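Local structure of hypoxanthine-guanine phosphoribosyltransferase (Leishmania tarentolae, 1PZM) at residues K42-D47 against R77-E82; A46-F51 against N57-L62. The protein probably converts hypoxanthine and guanine to IMP and GMP in purine salvage, transferring a 5-phosphoribosyl group from phosphoribosyl pyrophosphate, with magnesium as cofactor. All coordinates share one frame; numbering follows the deposited sequence.

Interaction 1 of 2, residues K42-D47 against R77-E82; sequences KKIAAD and RFLADE
Lys-42 and Glu-82 bind each other on the solvent side of this helix-helix contact, the ammonium NZ of Lys-42 giving a salt-bridge hydrogen bond of 2.9 Å to OE2 of Glu-82. NZ meets that oxygen on its syn side, 23° out of the carboxylate plane. The lysine chain runs extended as far as CE and bends only at its last torsion (chi4 -71°), which turns NZ toward OE2. The glutamate is folded instead: a bend at chi2 (-49°) brings its carboxylate against the lysine chain, which it crosses at a slant, with OE2 3.2 Å from CG of Lys-42, so the aliphatic part packs against the group that the amine binds. Next along helix 30-48, CB of Ala-45 meets CB of Glu-82 at 3.9 Å. Here helices 30-48 and 69-81 lie together on one side of the parallel sheet of the type I phosphoribosyltransferase fold, and Glu-82 is the first residue to leave helical geometry after the second of them. On the buried side Ile-44 and Leu-79 cross at about a right angle, CG2 of Ile-44 lying 3.8 Å from CD2 of Leu-79. Both side chains also rest on Leu-59 of strand 59-64, while Val-84 packs against Ala-45 and Leu-79. The neighbouring Asp-81 forms a salt bridge with Arg-194 of the second subunit; the same arginine also makes a cation-pi contact with Phe-78.

Interaction 2 of 2, residues A46-F51 against N57-L62; sequences ADYKDF and NPLYLL
The end of helix 30-48 and the start of strand 59-64 are well separated as backbones, their CA atoms no nearer than 8.8 Å at Tyr-48 and Leu-59, and no direct hydrogen bond joins the two segments. This is a helix-to-strand connection of the phosphoribosyltransferase alpha/beta fold, the chain turning back so that the strand enters the parallel sheet between 86-91 and 120-125. Tyr-48 spans the gap. Its CE1 and CZ both lie 3.9 Å from CD1 of Leu-59, a single methyl approaching the ring obliquely. CG of Leu-59 stands opposite its own backbone N (chi1 -174°), which carries the branch out toward the tyrosine; the two side chains cross at about a right angle. Met-122 of strand 120-125 and Leu-53 of the loop also pack on Tyr-48, which is buried. Phe-51 has CD1 of Tyr-48 at the edge of its ring, in the ring plane, and stacks on His-120. At the exposed Phe-51 the link is made through water: Phe-51 O and Asn-57 ND2 are 3.9 Å apart, and a water donates to Phe-51 O at 2.9 Å and accepts a weak, 3.3 Å bond from Asn-57 ND2.

How the interactions relate
From the N terminus, helix 30-48 supplies the first segment of both contacts, which share Ala-46 and Asp-47. Interaction 2 closes the short loop: the chain leaves the helix, runs through a short irregular connection (five residues separate the two segments) and returns as strand 59-64. Interaction 1 closes a longer one, running on through that strand and helix 69-81 before meeting helix 30-48 again. The shorter loop is nested within the longer, although the two first segments overlap. The centres of the two contacts lie about 9 Å apart, and their side chains meet in one apolar cluster, where Ile-44 CG2 is 3.8 Å from Leu-59 CD2 and Leu-79 CD1 is 3.8 Å from Leu-61 CD2, tying both helices to the strand.

Interaction 1 of 2, residues K42-D47 against R77-E82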
loop_
_atom_site.group_PDB
_atom_site.type_symbol
_atom_site.label_atom_id
_atom_site.label_comp_id
_atom_site.label_asym_id
_atom_site.label_seq_id
_atom_site.Cartn_x
_atom_site.Cartn_y
_atom_site.Cartn_z
ATOM N N LYS A 42 -16.231 -0.921 -11.462
ATOM C CA LYS A 42 -17.001 -1.248 -12.650
ATOM C C LYS A 42 -17.260 -0.002 -13.521
ATOM O O LYS A 42 -17.295 -0.084 -14.768
ATOM C CB LYS A 42 -18.352 -1.925 -12.306
ATOM C CG LYS A 42 -18.236 -3.230 -11.538
ATOM C CD LYS A 42 -19.645 -3.826 -11.195
ATOM C CE LYS A 42 -19.419 -5.061 -10.300
ATOM N NZ LYS A 42 -18.814 -6.241 -11.034
ATOM N N LYS A 43 -17.484 1.134 -12.869
ATOM C CA LYS A 43 -17.640 2.403 -13.589
ATOM C C LYS A 43 -16.350 2.748 -14.387
ATOM O O LYS A 43 -16.403 2.995 -15.590
ATOM C CB LYS A 43 -17.945 3.540 -12.614
ATOM C CG LYS A 43 -19.357 3.779 -12.197
ATOM C CD LYS A 43 -19.425 5.102 -11.375
ATOM C CE LYS A 43 -20.789 5.278 -10.618
ATOM N NZ LYS A 43 -20.672 5.945 -9.248
ATOM N N ILE A 44 -15.201 2.747 -13.707
ATOM C CA ILE A 44 -13.885 3.018 -14.338
ATOM C C ILE A 44 -13.673 2.175 -15.597
ATOM O O ILE A 44 -13.301 2.689 -16.653
ATOM C CB ILE A 44 -12.707 2.846 -13.297
ATOM C CG1 ILE A 44 -12.760 3.986 -12.252
ATOM C CG2 ILE A 44 -11.327 2.822 -14.002
ATOM C CD1 ILE A 44 -11.624 3.904 -11.086
ATOM N N ALA A 45 -13.952 0.885 -15.471
ATOM C CA ALA A 45 -13.779 -0.065 -16.549
ATOM C C ALA A 45 -14.651 0.373 -17.710
ATOM O O ALA A 45 -14.223 0.331 -18.858
ATOM C CB ALA A 45 -14.166 -1.469 -16.100
ATOM N N ALA A 46 -15.861 0.823 -17.403
ATOM C CA ALA A 46 -16.816 1.111 -18.472
ATOM C C ALA A 46 -16.353 2.397 -19.134
ATOM O O ALA A 46 -16.396 2.515 -20.363
ATOM C CB ALA A 46 -18.288 1.273 -17.927
ATOM N N ASP A 47 -15.869 3.336 -18.313
ATOM C CA ASP A 47 -15.441 4.620 -18.809
ATOM C C ASP A 47 -14.161 4.466 -19.626
ATOM O O ASP A 47 -13.869 5.294 -20.472
ATOM C CB ASP A 47 -15.224 5.600 -17.667
ATOM C CG ASP A 47 -16.510 6.058 -17.016
ATOM O OD1 ASP A 47 -17.617 5.954 -17.628
ATOM O OD2 ASP A 47 -16.482 6.593 -15.878
ATOM N N ARG A 77 -7.025 -4.382 -6.804
ATOM C CA ARG A 77 -7.643 -5.710 -6.910
ATOM C C ARG A 77 -9.097 -5.736 -7.443
ATOM O O ARG A 77 -9.453 -6.590 -8.218
ATOM C CB ARG A 77 -7.506 -6.466 -5.593
ATOM C CG ARG A 77 -6.035 -6.834 -5.271
ATOM C CD ARG A 77 -5.862 -7.388 -3.895
ATOM N NE ARG A 77 -5.864 -6.370 -2.836
ATOM C CZ ARG A 77 -5.532 -6.716 -1.578
ATOM N NH1 ARG A 77 -5.152 -8.023 -1.301
ATOM N NH2 ARG A 77 -5.541 -5.814 -0.608
ATOM N N PHE A 78 -9.921 -4.783 -7.062
ATOM C CA PHE A 78 -11.217 -4.596 -7.723
ATOM C C PHE A 78 -11.130 -4.299 -9.235
ATOM O O PHE A 78 -11.958 -4.781 -10.035
ATOM C CB PHE A 78 -12.049 -3.501 -6.985
ATOM C CG PHE A 78 -12.515 -3.947 -5.622
ATOM C CD1 PHE A 78 -12.127 -3.251 -4.481
ATOM C CD2 PHE A 78 -13.280 -5.127 -5.494
ATOM C CE1 PHE A 78 -12.515 -3.720 -3.198
ATOM C CE2 PHE A 78 -13.659 -5.624 -4.243
ATOM C CZ PHE A 78 -13.269 -4.902 -3.068
ATOM N N LEU A 79 -10.142 -3.507 -9.625
ATOM C CA LEU A 79 -9.882 -3.267 -11.049
ATOM C C LEU A 79 -9.429 -4.565 -11.784
ATOM O O LEU A 79 -9.894 -4.864 -12.915
ATOM C CB LEU A 79 -8.872 -2.113 -11.202
ATOM C CG LEU A 79 -9.387 -0.695 -10.977
ATOM C CD1 LEU A 79 -8.185 0.340 -10.960
ATOM C CD2 LEU A 79 -10.467 -0.261 -11.982
ATOM N N ALA A 80 -8.619 -5.378 -11.108
ATOM C CA ALA A 80 -8.309 -6.705 -11.624
ATOM C C ALA A 80 -9.587 -7.514 -11.851
ATOM O O ALA A 80 -9.712 -8.177 -12.893
ATOM C CB ALA A 80 -7.401 -7.469 -10.671
ATOM N N ASP A 81 -10.516 -7.487 -10.893
ATOM C CA ASP A 81 -11.829 -8.185 -11.074
ATOM C C ASP A 81 -12.583 -7.727 -12.346
ATOM O O ASP A 81 -13.359 -8.512 -12.962
ATOM C CB ASP A 81 -12.774 -7.925 -9.902
ATOM C CG ASP A 81 -12.261 -8.467 -8.585
ATOM O OD1 ASP A 81 -11.291 -9.265 -8.531
ATOM O OD2 ASP A 81 -12.793 -8.116 -7.527
ATOM N N GLU A 82 -12.353 -6.465 -12.720
ATOM C CA GLU A 82 -13.021 -5.904 -13.888
ATOM C C GLU A 82 -12.167 -6.024 -15.166
ATOM O O GLU A 82 -12.547 -5.516 -16.206
ATOM C CB GLU A 82 -13.442 -4.443 -13.634
ATOM C CG GLU A 82 -14.420 -4.185 -12.470
ATOM C CD GLU A 82 -15.683 -5.090 -12.442
ATOM O OE1 GLU A 82 -16.300 -5.394 -13.489
ATOM O OE2 GLU A 82 -16.046 -5.533 -11.338
#

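Interaction 2 of 2, residues A46-F51 against N57-L62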
loop_
_atom_site.group_PDB
_atom_site.type_symbol
_atom_site.label_atom_id
_atom_site.label_comp_id
_atom_site.label_asym_id
_atom_site.label_seq_id
_atom_site.Cartn_x
_atom_site.Cartn_y
_atom_site.Cartn_z
ATOM N N ALA A 46 -15.861 0.823 -17.403
ATOM C CA ALA A 46 -16.816 1.111 -18.472
ATOM C C ALA A 46 -16.353 2.397 -19.134
ATOM O O ALA A 46 -16.396 2.515 -20.363
ATOM C CB ALA A 46 -18.288 1.273 -17.927
ATOM N N ASP A 47 -15.869 3.336 -18.313
ATOM C CA ASP A 47 -15.441 4.620 -18.809
ATOM C C ASP A 47 -14.161 4.466 -19.626
ATOM O O ASP A 47 -13.869 5.294 -20.472
ATOM C CB ASP A 47 -15.224 5.600 -17.667
ATOM C CG ASP A 47 -16.510 6.058 -17.016
ATOM O OD1 ASP A 47 -17.617 5.954 -17.628
ATOM O OD2 ASP A 47 -16.482 6.593 -15.878
ATOM N N TYR A 48 -13.396 3.413 -19.409
ATOM C CA TYR A 48 -12.122 3.300 -20.122
ATOM C C TYR A 48 -12.133 2.285 -21.276
ATOM O O TYR A 48 -11.103 2.086 -21.950
ATOM C CB TYR A 48 -10.978 2.947 -19.141
ATOM C CG TYR A 48 -10.435 4.128 -18.351
ATOM C CD1 TYR A 48 -9.283 4.811 -18.767
ATOM C CD2 TYR A 48 -11.077 4.565 -17.201
ATOM C CE1 TYR A 48 -8.767 5.900 -18.030
ATOM C CE2 TYR A 48 -10.576 5.657 -16.457
ATOM C CZ TYR A 48 -9.429 6.310 -16.892
ATOM O OH TYR A 48 -8.966 7.382 -16.171
ATOM N N LYS A 49 -13.254 1.591 -21.448
ATOM C CA LYS A 49 -13.384 0.545 -22.488
ATOM C C LYS A 49 -12.943 0.998 -23.895
ATOM O O LYS A 49 -12.261 0.249 -24.605
ATOM C CB LYS A 49 -14.816 -0.048 -22.548
ATOM C CG LYS A 49 -14.843 -1.561 -22.937
ATOM C CD LYS A 49 -16.279 -2.048 -23.221
ATOM N N ASP A 50 -13.319 2.218 -24.281
ATOM C CA ASP A 50 -12.952 2.744 -25.591
ATOM C C ASP A 50 -11.482 3.147 -25.713
ATOM O O ASP A 50 -11.046 3.547 -26.790
ATOM C CB ASP A 50 -13.831 3.955 -25.963
ATOM C CG ASP A 50 -15.244 3.564 -26.386
ATOM O OD1 ASP A 50 -15.533 2.350 -26.554
ATOM O OD2 ASP A 50 -16.133 4.426 -26.573
ATOM N N PHE A 51 -10.726 3.072 -24.619
ATOM C CA PHE A 51 -9.293 3.402 -24.656
ATOM C C PHE A 51 -8.395 2.244 -25.040
ATOM O O PHE A 51 -7.187 2.423 -25.261
ATOM C CB PHE A 51 -8.827 4.066 -23.357
ATOM C CG PHE A 51 -9.216 5.511 -23.255
ATOM C CD1 PHE A 51 -9.184 6.337 -24.389
ATOM C CD2 PHE A 51 -9.609 6.059 -22.032
ATOM C CE1 PHE A 51 -9.547 7.683 -24.312
ATOM C CE2 PHE A 51 -9.978 7.420 -21.935
ATOM C CZ PHE A 51 -9.947 8.228 -23.082
ATOM N N ASN A 57 -0.201 -0.339 -22.392
ATOM C CA ASN A 57 -0.912 0.939 -22.328
ATOM C C ASN A 57 -2.010 0.784 -21.273
ATOM O O ASN A 57 -3.197 0.697 -21.592
ATOM C CB ASN A 57 -1.441 1.302 -23.732
ATOM C CG ASN A 57 -2.286 2.566 -23.768
ATOM O OD1 ASN A 57 -1.965 3.582 -23.150
ATOM N ND2 ASN A 57 -3.386 2.501 -24.508
ATOM N N PRO A 58 -1.593 0.684 -20.010
ATOM C CA PRO A 58 -2.503 0.352 -18.905
ATOM C C PRO A 58 -3.068 1.593 -18.243
ATOM O O PRO A 58 -2.732 2.671 -18.685
ATOM C CB PRO A 58 -1.558 -0.341 -17.917
ATOM C CG PRO A 58 -0.279 0.399 -18.121
ATOM C CD PRO A 58 -0.213 0.840 -19.534
ATOM N N LEU A 59 -3.918 1.433 -17.224
ATOM C CA LEU A 59 -4.254 2.527 -16.288
ATOM C C LEU A 59 -3.188 2.568 -15.234
ATOM O O LEU A 59 -2.968 1.564 -14.521
ATOM C CB LEU A 59 -5.541 2.227 -15.549
ATOM C CG LEU A 59 -6.120 3.314 -14.644
ATOM C CD1 LEU A 59 -6.226 4.620 -15.380
ATOM C CD2 LEU A 59 -7.529 2.840 -14.195
ATOM N N TYR A 60 -2.519 3.709 -15.153
ATOM C CA TYR A 60 -1.543 3.940 -14.113
ATOM C C TYR A 60 -2.246 4.470 -12.899
ATOM O O TYR A 60 -2.831 5.566 -12.964
ATOM C CB TYR A 60 -0.506 4.965 -14.566
ATOM C CG TYR A 60 0.562 4.365 -15.440
ATOM C CD1 TYR A 60 0.330 4.137 -16.809
ATOM C CD2 TYR A 60 1.834 4.048 -14.908
ATOM C CE1 TYR A 60 1.380 3.598 -17.619
ATOM C CE2 TYR A 60 2.869 3.510 -15.711
ATOM C CZ TYR A 60 2.612 3.301 -17.051
ATOM O OH TYR A 60 3.584 2.790 -17.832
ATOM N N LEU A 61 -2.148 3.736 -11.789
ATOM C CA LEU A 61 -2.690 4.248 -10.520
ATOM C C LEU A 61 -1.531 4.961 -9.826
ATOM O O LEU A 61 -0.475 4.336 -9.577
ATOM C CB LEU A 61 -3.223 3.102 -9.648
ATOM C CG LEU A 61 -4.419 2.282 -10.203
ATOM C CD1 LEU A 61 -4.742 1.109 -9.297
ATOM C CD2 LEU A 61 -5.646 3.159 -10.409
ATOM N N LEU A 62 -1.722 6.255 -9.555
ATOM C CA LEU A 62 -0.744 7.088 -8.858
ATOM C C LEU A 62 -1.140 7.227 -7.386
ATOM O O LEU A 62 -2.033 8.064 -7.023
ATOM C CB LEU A 62 -0.578 8.471 -9.572
ATOM C CG LEU A 62 0.424 8.423 -10.764
ATOM C CD1 LEU A 62 0.312 7.210 -11.781
ATOM C CD2 LEU A 62 0.355 9.722 -11.555
HETATM O O HOH W 1 -5.595 4.847 -25.225
#